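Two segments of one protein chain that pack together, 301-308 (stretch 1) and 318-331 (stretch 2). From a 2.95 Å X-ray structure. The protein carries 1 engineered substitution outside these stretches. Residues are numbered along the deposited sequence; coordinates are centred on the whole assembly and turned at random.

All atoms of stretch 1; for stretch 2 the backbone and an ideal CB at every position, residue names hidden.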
# COMPACT_ATOMS: atom_id res chain seq x y z
N GLY A 301 6.53 -9.96 -4.67
CA GLY A 301 7.66 -9.05 -4.83
C GLY A 301 8.10 -8.82 -6.26
O GLY A 301 7.51 -9.35 -7.20
N GLN A 302 9.16 -8.03 -6.41
CA GLN A 302 9.72 -7.71 -7.72
C GLN A 302 11.20 -7.39 -7.60
O GLN A 302 11.64 -6.77 -6.62
CB GLN A 302 8.97 -6.53 -8.34
CG GLN A 302 9.28 -6.31 -9.81
CD GLN A 302 8.23 -5.47 -10.50
OE1 GLN A 302 8.05 -4.29 -10.18
NE2 GLN A 302 7.52 -6.07 -11.44
N TYR A 303 11.97 -7.81 -8.60
CA TYR A 303 13.38 -7.45 -8.66
C TYR A 303 13.55 -6.09 -9.30
O TYR A 303 12.76 -5.68 -10.16
CB TYR A 303 14.18 -8.51 -9.43
CG TYR A 303 14.34 -9.82 -8.69
CD1 TYR A 303 15.24 -9.94 -7.64
CD2 TYR A 303 13.59 -10.93 -9.06
CE1 TYR A 303 15.40 -11.15 -6.97
CE2 TYR A 303 13.73 -12.14 -8.39
CZ TYR A 303 14.63 -12.25 -7.35
OH TYR A 303 14.77 -13.45 -6.69
N TYR A 304 14.58 -5.37 -8.86
CA TYR A 304 14.94 -4.08 -9.43
C TYR A 304 16.43 -4.04 -9.68
O TYR A 304 17.23 -4.49 -8.85
CB TYR A 304 14.50 -2.94 -8.51
CG TYR A 304 13.01 -2.89 -8.27
CD1 TYR A 304 12.13 -2.49 -9.28
CD2 TYR A 304 12.48 -3.27 -7.04
CE1 TYR A 304 10.76 -2.46 -9.07
CE2 TYR A 304 11.10 -3.24 -6.81
CZ TYR A 304 10.25 -2.83 -7.83
OH TYR A 304 8.89 -2.80 -7.62
N TYR A 305 16.79 -3.49 -10.83
CA TYR A 305 18.18 -3.46 -11.28
C TYR A 305 18.58 -2.02 -11.51
O TYR A 305 17.90 -1.28 -12.23
CB TYR A 305 18.33 -4.28 -12.57
CG TYR A 305 17.57 -5.59 -12.55
CD1 TYR A 305 18.17 -6.76 -12.09
CD2 TYR A 305 16.25 -5.66 -12.99
CE1 TYR A 305 17.47 -7.97 -12.06
CE2 TYR A 305 15.54 -6.85 -12.97
CZ TYR A 305 16.16 -8.00 -12.50
OH TYR A 305 15.45 -9.19 -12.49
N TYR A 306 19.67 -1.61 -10.88
CA TYR A 306 20.14 -0.24 -10.98
C TYR A 306 21.63 -0.08 -10.73
O TYR A 306 22.24 -0.89 -10.03
CB TYR A 306 19.34 0.68 -10.04
CG TYR A 306 19.13 0.15 -8.63
CD1 TYR A 306 18.03 -0.65 -8.31
CD2 TYR A 306 20.03 0.46 -7.61
CE1 TYR A 306 17.84 -1.13 -7.02
CE2 TYR A 306 19.85 -0.01 -6.31
CZ TYR A 306 18.75 -0.81 -6.03
OH TYR A 306 18.57 -1.27 -4.75
N LEU A 307 22.21 0.95 -11.34
CA LEU A 307 23.57 1.36 -11.05
C LEU A 307 23.52 2.43 -9.98
O LEU A 307 22.81 3.42 -10.13
CB LEU A 307 24.25 1.93 -12.30
CG LEU A 307 24.58 1.04 -13.50
CD1 LEU A 307 24.99 1.91 -14.69
CD2 LEU A 307 25.68 0.04 -13.16
N LEU A 308 24.27 2.23 -8.90
CA LEU A 308 24.43 3.28 -7.89
C LEU A 308 25.72 4.05 -8.14
O LEU A 308 26.75 3.45 -8.44
CB LEU A 308 24.42 2.68 -6.48
CG LEU A 308 23.09 2.15 -5.92
CD1 LEU A 308 23.30 1.62 -4.51
CD2 LEU A 308 22.01 3.22 -5.93
N UNK A 318 24.01 9.21 -6.26
CA UNK A 318 23.12 9.12 -7.41
C UNK A 318 22.91 7.70 -7.90
O UNK A 318 23.38 6.75 -7.28
CB UNK A 318 23.67 9.97 -8.56
N UNK A 319 22.20 7.58 -9.02
CA UNK A 319 21.87 6.27 -9.57
C UNK A 319 21.18 6.34 -10.92
O UNK A 319 20.80 7.42 -11.37
CB UNK A 319 20.98 5.51 -8.59
N UNK A 320 21.04 5.18 -11.55
CA UNK A 320 20.34 5.04 -12.82
C UNK A 320 19.65 3.68 -12.89
O UNK A 320 20.25 2.67 -12.53
CB UNK A 320 21.31 5.21 -13.99
N UNK A 321 18.40 3.65 -13.35
CA UNK A 321 17.68 2.39 -13.55
C UNK A 321 18.18 1.67 -14.80
O UNK A 321 18.46 2.30 -15.82
CB UNK A 321 16.18 2.64 -13.66
N UNK A 322 18.28 0.34 -14.71
CA UNK A 322 18.70 -0.49 -15.85
C UNK A 322 17.81 -1.73 -16.01
O UNK A 322 16.90 -1.95 -15.20
CB UNK A 322 20.16 -0.92 -15.68
N UNK A 323 18.07 -2.52 -17.05
CA UNK A 323 17.39 -3.81 -17.29
C UNK A 323 15.86 -3.76 -17.23
O UNK A 323 15.23 -4.67 -16.67
CB UNK A 323 17.88 -4.83 -16.26
N UNK A 324 15.27 -2.72 -17.79
CA UNK A 324 13.81 -2.64 -17.86
C UNK A 324 13.12 -2.27 -16.56
O UNK A 324 11.89 -2.22 -16.50
CB UNK A 324 13.26 -3.98 -18.34
N UNK A 325 13.90 -2.03 -15.50
CA UNK A 325 13.40 -1.36 -14.30
C UNK A 325 13.35 0.15 -14.57
O UNK A 325 13.05 0.94 -13.68
CB UNK A 325 14.28 -1.67 -13.09
N UNK A 326 13.65 0.51 -15.82
CA UNK A 326 13.54 1.87 -16.33
C UNK A 326 12.08 2.33 -16.37
O UNK A 326 11.78 3.48 -16.05
CB UNK A 326 14.16 1.96 -17.72
N UNK A 327 11.19 1.43 -16.78
CA UNK A 327 9.75 1.71 -16.82
C UNK A 327 9.03 1.10 -15.62
O UNK A 327 7.98 1.59 -15.20
CB UNK A 327 9.14 1.18 -18.12
N UNK A 328 9.60 0.03 -15.07
CA UNK A 328 8.95 -0.76 -14.03
C UNK A 328 9.61 -0.57 -12.66
O UNK A 328 10.34 -1.45 -12.18
CB UNK A 328 8.97 -2.24 -14.41
N UNK A 329 9.34 0.57 -12.04
CA UNK A 329 9.85 0.89 -10.71
C UNK A 329 8.83 1.73 -9.93
O UNK A 329 8.05 2.47 -10.55
CB UNK A 329 11.18 1.63 -10.82
N UNK A 330 8.83 1.63 -8.59
CA UNK A 330 7.85 2.35 -7.76
C UNK A 330 7.82 3.86 -8.02
O UNK A 330 8.87 4.49 -8.13
CB UNK A 330 8.15 2.10 -6.28
N UNK A 331 6.61 4.41 -8.13
CA UNK A 331 6.42 5.83 -8.38
C UNK A 331 6.69 6.68 -7.15
O UNK A 331 7.30 7.76 -7.25
CB UNK A 331 5.00 6.09 -8.88

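Stretch 1 is a strand throughout, and stretch 2 enters antiparallel to it before a turn leads into a loop that still lies against Gln302 and Tyr304. At position 318 the ideal CB finds nothing of stretch 1 within reach; the residue is Gly318. Position 319 pairs with Leu308 without hydrogen bonds, the CA atoms 4.3 Å apart. Its ideal CB would lie only 3.2 Å from Leu307 O and 3.7 Å from Leu308 CD2, which favours a very small residue, and Gly319 avoids the tight approach.

Position 320 pairs with Leu307 through two backbone hydrogen bonds, from Leu307 N to O of 320 and from N of 320 to Leu307 O, both 2.9 Å. Its CB has no close neighbour, so many side chains would fit. The residue is Glu320, whose carboxylate leads away and is bonded elsewhere in the structure.

At 321, opposite Tyr306, CB lies on the face that carries the Tyr306 side chain, with Tyr304 CB further along the same face; a large apolar or aromatic group could reach both side chains. Trp321 does so: CZ3 lies 3.7 Å from Tyr306 CD1 and 4.1 Å from Tyr304 CB, the ring planes of Trp321 and Tyr306 being inclined at 80°.

The backbone N of 322 donates to Tyr305 O (3.0 Å). CB lies near the backbone of Tyr306, where a compact apolar or branched side chain would suit. Val322 places CG2 3.8 Å from Tyr305 CB and CG1 4.2 Å from Leu307 CG.

Positions 322 to 325 form a type I' turn, closed by a hydrogen bond from N of 325 to O of 322 (3.0 Å). Phi is positive at 323, favouring Gly, Asn or Asp, yet CB points at the Tyr305 ring, 3.7 Å from CD2, and an aromatic could exploit this. Tyr323 turns its edge toward the face of Tyr305, centroids 5.8 Å apart. At 324, phi of 76° favours glycine, and Gly324 it is.

At 325, CB points toward the backbone of Tyr304 and Tyr305, leaving room for a small polar group. Ser325 OG accepts a weak hydrogen bond from Tyr305 N (3.4 Å) and lies at the edge of the Tyr304 ring.

Stretch 1 offers nothing at 326 or 327: Asp326 and Asp327. At 328, CB lies 4.8 Å from Gln302 OE1, inviting a polar partner for that amide. Asp328 OD2 lies 2.8 Å from Gln302 NE2, though the angle is poor for a hydrogen bond.

At 329, CB is 4.5 Å from Tyr304 CE1, permitting many residues, and the end of His329 leads away; 330, with phi of -54°, admits proline, and Pro330 packs CD 3.7 Å from Tyr304 CE1; 331 is out of reach: Asp331.

Stretch 2, residues 318-331: GGEWVYGSDDDHPD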
# COMPACT_ATOMS: atom_id res chain seq x y z
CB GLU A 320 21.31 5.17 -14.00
CG GLU A 320 21.77 6.60 -14.32
CD GLU A 320 20.67 7.47 -14.91
OE1 GLU A 320 19.69 6.93 -15.47
OE2 GLU A 320 20.79 8.71 -14.82
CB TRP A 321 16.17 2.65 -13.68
CG TRP A 321 15.51 3.25 -12.48
CD1 TRP A 321 15.06 4.54 -12.36
CD2 TRP A 321 15.18 2.60 -11.25
NE1 TRP A 321 14.49 4.73 -11.13
CE2 TRP A 321 14.55 3.55 -10.42
CE3 TRP A 321 15.37 1.30 -10.76
CZ2 TRP A 321 14.10 3.25 -9.13
CZ3 TRP A 321 14.92 1.00 -9.47
CH2 TRP A 321 14.30 1.97 -8.68
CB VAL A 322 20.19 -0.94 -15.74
CG1 VAL A 322 21.14 0.27 -15.73
CG2 VAL A 322 20.42 -1.82 -14.52
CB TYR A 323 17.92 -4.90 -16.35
CG TYR A 323 19.23 -5.55 -16.74
CD1 TYR A 323 19.60 -5.68 -18.08
CD2 TYR A 323 20.09 -6.07 -15.77
CE1 TYR A 323 20.81 -6.28 -18.45
CE2 TYR A 323 21.30 -6.67 -16.12
CZ TYR A 323 21.65 -6.77 -17.46
OH TYR A 323 22.84 -7.37 -17.82
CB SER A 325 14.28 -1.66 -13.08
OG SER A 325 13.93 -2.91 -12.50
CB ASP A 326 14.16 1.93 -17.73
CG ASP A 326 14.35 3.35 -18.24
OD1 ASP A 326 15.03 4.16 -17.55
OD2 ASP A 326 13.84 3.66 -19.33
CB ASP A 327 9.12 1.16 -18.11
CG ASP A 327 9.66 1.86 -19.36
OD1 ASP A 327 10.11 3.02 -19.27
OD2 ASP A 327 9.61 1.23 -20.45
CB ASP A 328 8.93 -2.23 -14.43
CG ASP A 328 8.06 -3.08 -13.52
OD1 ASP A 328 7.18 -2.52 -12.82
OD2 ASP A 328 8.25 -4.31 -13.51
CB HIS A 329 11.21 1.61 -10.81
CG HIS A 329 11.13 2.97 -11.45
ND1 HIS A 329 10.96 4.12 -10.72
CD2 HIS A 329 11.23 3.35 -12.74
CE1 HIS A 329 10.94 5.16 -11.54
NE2 HIS A 329 11.10 4.71 -12.78
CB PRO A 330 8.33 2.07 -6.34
CG PRO A 330 9.05 0.79 -6.43
CD PRO A 330 9.74 0.82 -7.76
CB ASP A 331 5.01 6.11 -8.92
CG ASP A 331 4.90 5.91 -10.43
OD1 ASP A 331 5.86 6.23 -11.16
OD2 ASP A 331 3.83 5.44 -10.89
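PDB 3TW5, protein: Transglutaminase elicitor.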